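Local coordinates for protein putative agmatinase (Clostridium difficile, PDB 3LHL) that probably hydrolyses agmatine to putrescine and urea, using manganese ions bound in an arginase-type fold, at residues Leu41-Tyr44 with Leu50-Glu53; Val140-Trp145 with Phe166-Glu171. All coordinates share one frame; numbering follows the deposited sequence.

Interaction 1 of 2, residues Leu41-Tyr44 with Leu50-Glu53; sequences LETY and LDLE
Thr43 and Tyr44 meet Asp51 and Leu52 in a short antiparallel beta hairpin at the surface of the arginase-type fold, apart from its main parallel sheet. Tyr44 and Asp51 form a non-hydrogen-bonded antiparallel pair with their side chains on the same face. Next to that pair, Leu52 N donates to Thr43 O at 2.9 Å in a nearly straight bond of 166°, and Asp51 CA lends the same carbonyl a CA-H...O contact.

The carboxylate of Asp51 ties the Thr43 side chain to the start of the 3-10 turn. Thr43 OG1, set between its backbone N and carbonyl carbon (chi1 65°), donates to Asp51 OD1 at 2.7 Å on the syn side. From the anti side, and from the opposite face of the carboxylate plane, Glu53 N reaches the same oxygen, Asp51 OD1, at 3.0 Å; this closes an Asx turn where the strand gives way to that turn. The other oxygen, Asp51 OD2, lies 3.4 Å from Tyr44 CB.

The Tyr44 side chain, swung anti to its backbone N (chi1 175°), crosses that of Asp51 at about a right angle and brings CD1 to 3.3 Å from Leu50 O. Its hydroxyl finds Asp49 within the connecting loop. Leu52 sets CB 4.1 Å from Thr43 CB and packs on Arg268, Cys271 and Leu272 of helix 258-278, while Arg268 also bonds to Glu42 O; the hairpin is thereby seated on that helix.

Two donors on one oxygen should fix the rotation of the Asp51 carboxylate and probably stabilise the charge on OD1. Asp51 OD1 and Thr43 O, two acceptors 3.3 Å apart, are each supplied with donors of their own, Leu52 N serving the carbonyl.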
loop_
_atom_site.group_PDB
_atom_site.type_symbol
_atom_site.label_atom_id
_atom_site.label_comp_id
_atom_site.label_asym_id
_atom_site.label_seq_id
_atom_site.Cartn_x
_atom_site.Cartn_y
_atom_site.Cartn_z
ATOM N N LEU A 41 -2.740 -21.198 1.568
ATOM C CA LEU A 41 -3.988 -20.554 1.177
ATOM C C LEU A 41 -4.378 -20.896 -0.257
ATOM O O LEU A 41 -3.520 -21.133 -1.106
ATOM C CB LEU A 41 -3.879 -19.036 1.340
ATOM C CG LEU A 41 -3.989 -18.510 2.774
ATOM C CD1 LEU A 41 -2.901 -19.108 3.647
ATOM C CD2 LEU A 41 -3.893 -16.995 2.759
ATOM N N GLU A 42 -5.680 -20.927 -0.514
ATOM C CA GLU A 42 -6.192 -21.235 -1.842
ATOM C C GLU A 42 -5.714 -20.205 -2.866
ATOM O O GLU A 42 -5.625 -19.015 -2.566
ATOM C CB GLU A 42 -7.719 -21.246 -1.825
ATOM C CG GLU A 42 -8.348 -22.236 -0.857
ATOM C CD GLU A 42 -7.935 -23.675 -1.123
ATOM O OE1 GLU A 42 -7.611 -24.005 -2.284
ATOM O OE2 GLU A 42 -7.949 -24.483 -0.169
ATOM N N THR A 43 -5.410 -20.666 -4.075
ATOM C CA THR A 43 -4.962 -19.772 -5.137
ATOM C C THR A 43 -6.179 -19.230 -5.881
ATOM O O THR A 43 -6.065 -18.318 -6.698
ATOM C CB THR A 43 -4.042 -20.498 -6.155
ATOM O OG1 THR A 43 -4.784 -21.516 -6.842
ATOM C CG2 THR A 43 -2.849 -21.128 -5.444
ATOM N N TYR A 44 -7.347 -19.791 -5.585
ATOM C CA TYR A 44 -8.581 -19.362 -6.232
ATOM C C TYR A 44 -9.371 -18.403 -5.354
ATOM O O TYR A 44 -9.510 -18.610 -4.147
ATOM C CB TYR A 44 -9.463 -20.570 -6.566
ATOM C CG TYR A 44 -10.811 -20.190 -7.141
ATOM C CD1 TYR A 44 -10.906 -19.538 -8.368
ATOM C CD2 TYR A 44 -11.991 -20.460 -6.447
ATOM C CE1 TYR A 44 -12.143 -19.160 -8.895
ATOM C CE2 TYR A 44 -13.234 -20.085 -6.962
ATOM C CZ TYR A 44 -13.300 -19.435 -8.186
ATOM O OH TYR A 44 -14.514 -19.050 -8.703
ATOM N N LEU A 50 -11.211 -15.548 -9.916
ATOM C CA LEU A 50 -9.930 -15.482 -10.608
ATOM C C LEU A 50 -9.008 -16.435 -9.864
ATOM O O LEU A 50 -9.219 -16.698 -8.682
ATOM C CB LEU A 50 -9.368 -14.060 -10.558
ATOM C CG LEU A 50 -10.159 -12.972 -11.299
ATOM C CD1 LEU A 50 -9.543 -11.606 -11.017
ATOM C CD2 LEU A 50 -10.164 -13.260 -12.796
ATOM N N ASP A 51 -7.988 -16.951 -10.544
ATOM C CA ASP A 51 -7.062 -17.893 -9.922
ATOM C C ASP A 51 -5.616 -17.485 -10.189
ATOM O O ASP A 51 -5.229 -17.272 -11.340
ATOM C CB ASP A 51 -7.305 -19.301 -10.486
ATOM C CG ASP A 51 -6.768 -20.403 -9.584
ATOM O OD1 ASP A 51 -5.577 -20.372 -9.213
ATOM O OD2 ASP A 51 -7.549 -21.315 -9.247
ATOM N N LEU A 52 -4.816 -17.389 -9.132
ATOM C CA LEU A 52 -3.410 -17.014 -9.277
ATOM C C LEU A 52 -2.666 -17.879 -10.296
ATOM O O LEU A 52 -1.699 -17.431 -10.910
ATOM C CB LEU A 52 -2.690 -17.104 -7.927
ATOM C CG LEU A 52 -2.960 -15.976 -6.922
ATOM C CD1 LEU A 52 -2.211 -16.247 -5.623
ATOM C CD2 LEU A 52 -2.522 -14.642 -7.523
ATOM N N GLU A 53 -3.132 -19.110 -10.482
ATOM C CA GLU A 53 -2.501 -20.047 -11.406
ATOM C C GLU A 53 -2.600 -19.684 -12.883
ATOM O O GLU A 53 -1.870 -20.237 -13.704
ATOM C CB GLU A 53 -3.074 -21.450 -11.192
ATOM C CG GLU A 53 -2.765 -22.029 -9.823
ATOM C CD GLU A 53 -3.341 -23.419 -9.631
ATOM O OE1 GLU A 53 -4.586 -23.566 -9.704
ATOM O OE2 GLU A 53 -2.548 -24.363 -9.406
#

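Interaction 2 of 2, residues Val140-Trp145 with Phe166-Glu171; sequences VIKRIW and FKFATE
Lys142 and Trp145, one turn apart on helix 140-148, meet Phe168 of helix 163-170, joining two helices of the alpha/beta arginase fold. Strand 153-158 of the central parallel sheet lies between these helices in sequence. The backbones stay well separated, with Lys142 CA 9.9 Å from Phe168 CA, and long side chains bridge the interval.

Ahead of Lys142, Val140 and Ile141 touch the loop that holds the manganese ligand Asp125; Ile141 also packs on strand 153-158. Lys142 leaves the helix with CG anti to its backbone N and bends at chi2 (61°), which carries its methylene chain across the end of the Phe168 ring at about a right angle. Lys142 CE comes within 3.8 Å of Phe168 CZ, an apolar contact by the aliphatic part of the chain, while NZ goes on to a salt bridge with Glu128. Glu128 also takes Arg143, so one carboxylate serves both basic side chains.

Trp145 completes the contact. Its indole receives Phe168 in a T-shaped stack, the edge of the phenyl ring toward the face of the six-membered ring, with centroids 5.0 Å apart and planes at 82°. NE1 is anchored by Asp150, which should help to hold the indole plane. His174 meets both aromatic rings and shares backbone bonding with Phe168, so that the chain after Phe168 folds back onto the cluster. Phe168 CZ stands 3.6 Å above the indole plane, almost over the middle of the six-membered ring, 3.8 Å from Trp145 CE3.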
loop_
_atom_site.group_PDB
_atom_site.type_symbol
_atom_site.label_atom_id
_atom_site.label_comp_id
_atom_site.label_asym_id
_atom_site.label_seq_id
_atom_site.Cartn_x
_atom_site.Cartn_y
_atom_site.Cartn_z
ATOM N N VAL A 140 4.592 10.337 5.060
ATOM C CA VAL A 140 4.712 9.839 3.695
ATOM C C VAL A 140 3.825 10.512 2.639
ATOM O O VAL A 140 4.301 10.835 1.550
ATOM C CB VAL A 140 4.505 8.289 3.638
ATOM C CG1 VAL A 140 3.047 7.923 3.923
ATOM C CG2 VAL A 140 4.948 7.760 2.279
ATOM N N ILE A 141 2.553 10.742 2.947
ATOM C CA ILE A 141 1.680 11.366 1.963
ATOM C C ILE A 141 2.031 12.830 1.735
ATOM O O ILE A 141 1.851 13.351 0.633
ATOM C CB ILE A 141 0.188 11.232 2.363
ATOM C CG1 ILE A 141 -0.179 9.750 2.461
ATOM C CG2 ILE A 141 -0.709 11.904 1.320
ATOM C CD1 ILE A 141 0.103 8.966 1.192
ATOM N N LYS A 142 2.534 13.497 2.771
ATOM C CA LYS A 142 2.924 14.894 2.635
ATOM C C LYS A 142 4.125 14.929 1.693
ATOM O O LYS A 142 4.217 15.790 0.820
ATOM C CB LYS A 142 3.302 15.483 3.996
ATOM C CG LYS A 142 3.668 16.961 3.957
ATOM C CD LYS A 142 2.499 17.816 3.472
ATOM C CE LYS A 142 2.916 19.264 3.272
ATOM N NZ LYS A 142 3.421 19.889 4.528
ATOM N N ARG A 143 5.038 13.977 1.866
ATOM C CA ARG A 143 6.215 13.896 1.007
ATOM C C ARG A 143 5.782 13.698 -0.438
ATOM O O ARG A 143 6.320 14.327 -1.347
ATOM C CB ARG A 143 7.114 12.729 1.422
ATOM C CG ARG A 143 7.847 12.969 2.718
ATOM C CD ARG A 143 8.629 14.274 2.650
ATOM N NE ARG A 143 8.553 14.951 3.934
ATOM C CZ ARG A 143 8.032 16.156 4.120
ATOM N NH1 ARG A 143 7.541 16.845 3.100
ATOM N NH2 ARG A 143 7.980 16.657 5.344
ATOM N N ILE A 144 4.803 12.821 -0.639
ATOM C CA ILE A 144 4.301 12.551 -1.975
ATOM C C ILE A 144 3.575 13.759 -2.553
ATOM O O ILE A 144 3.674 14.030 -3.745
ATOM C CB ILE A 144 3.371 11.322 -1.977
ATOM C CG1 ILE A 144 4.206 10.064 -1.692
ATOM C CG2 ILE A 144 2.622 11.230 -3.308
ATOM C CD1 ILE A 144 3.412 8.772 -1.607
ATOM N N TRP A 145 2.855 14.492 -1.713
ATOM C CA TRP A 145 2.153 15.675 -2.188
ATOM C C TRP A 145 3.168 16.711 -2.683
ATOM O O TRP A 145 2.896 17.452 -3.629
ATOM C CB TRP A 145 1.304 16.288 -1.077
ATOM C CG TRP A 145 0.628 17.552 -1.508
ATOM C CD1 TRP A 145 -0.502 17.663 -2.270
ATOM C CD2 TRP A 145 1.077 18.890 -1.255
ATOM N NE1 TRP A 145 -0.784 18.992 -2.509
ATOM C CE2 TRP A 145 0.169 19.765 -1.897
ATOM C CE3 TRP A 145 2.160 19.434 -0.548
ATOM C CZ2 TRP A 145 0.312 21.159 -1.854
ATOM C CZ3 TRP A 145 2.304 20.819 -0.505
ATOM C CH2 TRP A 145 1.382 21.667 -1.156
ATOM N N PHE A 166 -6.098 17.448 8.696
ATOM C CA PHE A 166 -7.416 17.356 8.076
ATOM C C PHE A 166 -7.761 18.631 7.299
ATOM O O PHE A 166 -8.306 18.556 6.198
ATOM C CB PHE A 166 -8.475 17.056 9.143
ATOM C CG PHE A 166 -8.495 15.614 9.578
ATOM C CD1 PHE A 166 -9.043 14.632 8.757
ATOM C CD2 PHE A 166 -7.941 15.229 10.794
ATOM C CE1 PHE A 166 -9.037 13.294 9.138
ATOM C CE2 PHE A 166 -7.931 13.888 11.183
ATOM C CZ PHE A 166 -8.480 12.922 10.353
ATOM N N LYS A 167 -7.442 19.792 7.871
ATOM C CA LYS A 167 -7.696 21.073 7.207
ATOM C C LYS A 167 -6.952 21.105 5.874
ATOM O O LYS A 167 -7.497 21.528 4.855
ATOM C CB LYS A 167 -7.200 22.246 8.061
ATOM C CG LYS A 167 -8.085 22.634 9.225
ATOM C CD LYS A 167 -7.461 23.792 9.999
ATOM C CE LYS A 167 -8.326 24.213 11.176
ATOM N NZ LYS A 167 -7.637 25.211 12.054
ATOM N N PHE A 168 -5.696 20.665 5.906
ATOM C CA PHE A 168 -4.840 20.627 4.724
ATOM C C PHE A 168 -5.586 19.991 3.561
ATOM O O PHE A 168 -5.481 20.443 2.418
ATOM C CB PHE A 168 -3.569 19.820 5.020
ATOM C CG PHE A 168 -2.503 19.939 3.960
ATOM C CD1 PHE A 168 -1.735 21.094 3.853
ATOM C CD2 PHE A 168 -2.268 18.894 3.072
ATOM C CE1 PHE A 168 -0.743 21.211 2.875
ATOM C CE2 PHE A 168 -1.280 18.999 2.088
ATOM C CZ PHE A 168 -0.516 20.161 1.990
ATOM N N ALA A 169 -6.354 18.948 3.859
ATOM C CA ALA A 169 -7.107 18.247 2.830
ATOM C C ALA A 169 -8.527 18.768 2.624
ATOM O O ALA A 169 -8.931 19.033 1.494
ATOM C CB ALA A 169 -7.150 16.753 3.145
ATOM N N THR A 170 -9.275 18.918 3.714
ATOM C CA THR A 170 -10.664 19.364 3.638
ATOM C C THR A 170 -10.883 20.847 3.354
ATOM O O THR A 170 -11.782 21.208 2.592
ATOM C CB THR A 170 -11.431 19.013 4.929
ATOM O OG1 THR A 170 -10.770 19.603 6.055
ATOM C CG2 THR A 170 -11.499 17.512 5.116
ATOM N N GLU A 171 -10.082 21.706 3.971
ATOM C CA GLU A 171 -10.230 23.140 3.762
ATOM C C GLU A 171 -9.333 23.675 2.664
ATOM O O GLU A 171 -9.785 24.431 1.803
ATOM C CB GLU A 171 -9.948 23.896 5.058
ATOM C CG GLU A 171 -11.101 23.885 6.036
ATOM C CD GLU A 171 -10.767 24.613 7.322
ATOM O OE1 GLU A 171 -10.133 25.689 7.241
ATOM O OE2 GLU A 171 -11.147 24.113 8.406
#

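Overall arrangement
Interactions 1 and 2 lie on opposite sides of the chain's centre, their own centres 37 Å apart and their nearest atoms about 25 Å apart, and they do not touch. Interaction 1 is a local hairpin on helix 258-278, away from the manganese site. Interaction 2 joins elements 21 residues apart in sequence and sits nearer the metals: the Lys142 side chain is about 7 Å from that of Asp125 and about 11 Å from a bound manganese ion. The second contact therefore stands beside the metal-binding loop of Asp125, and the first on the far side of the fold.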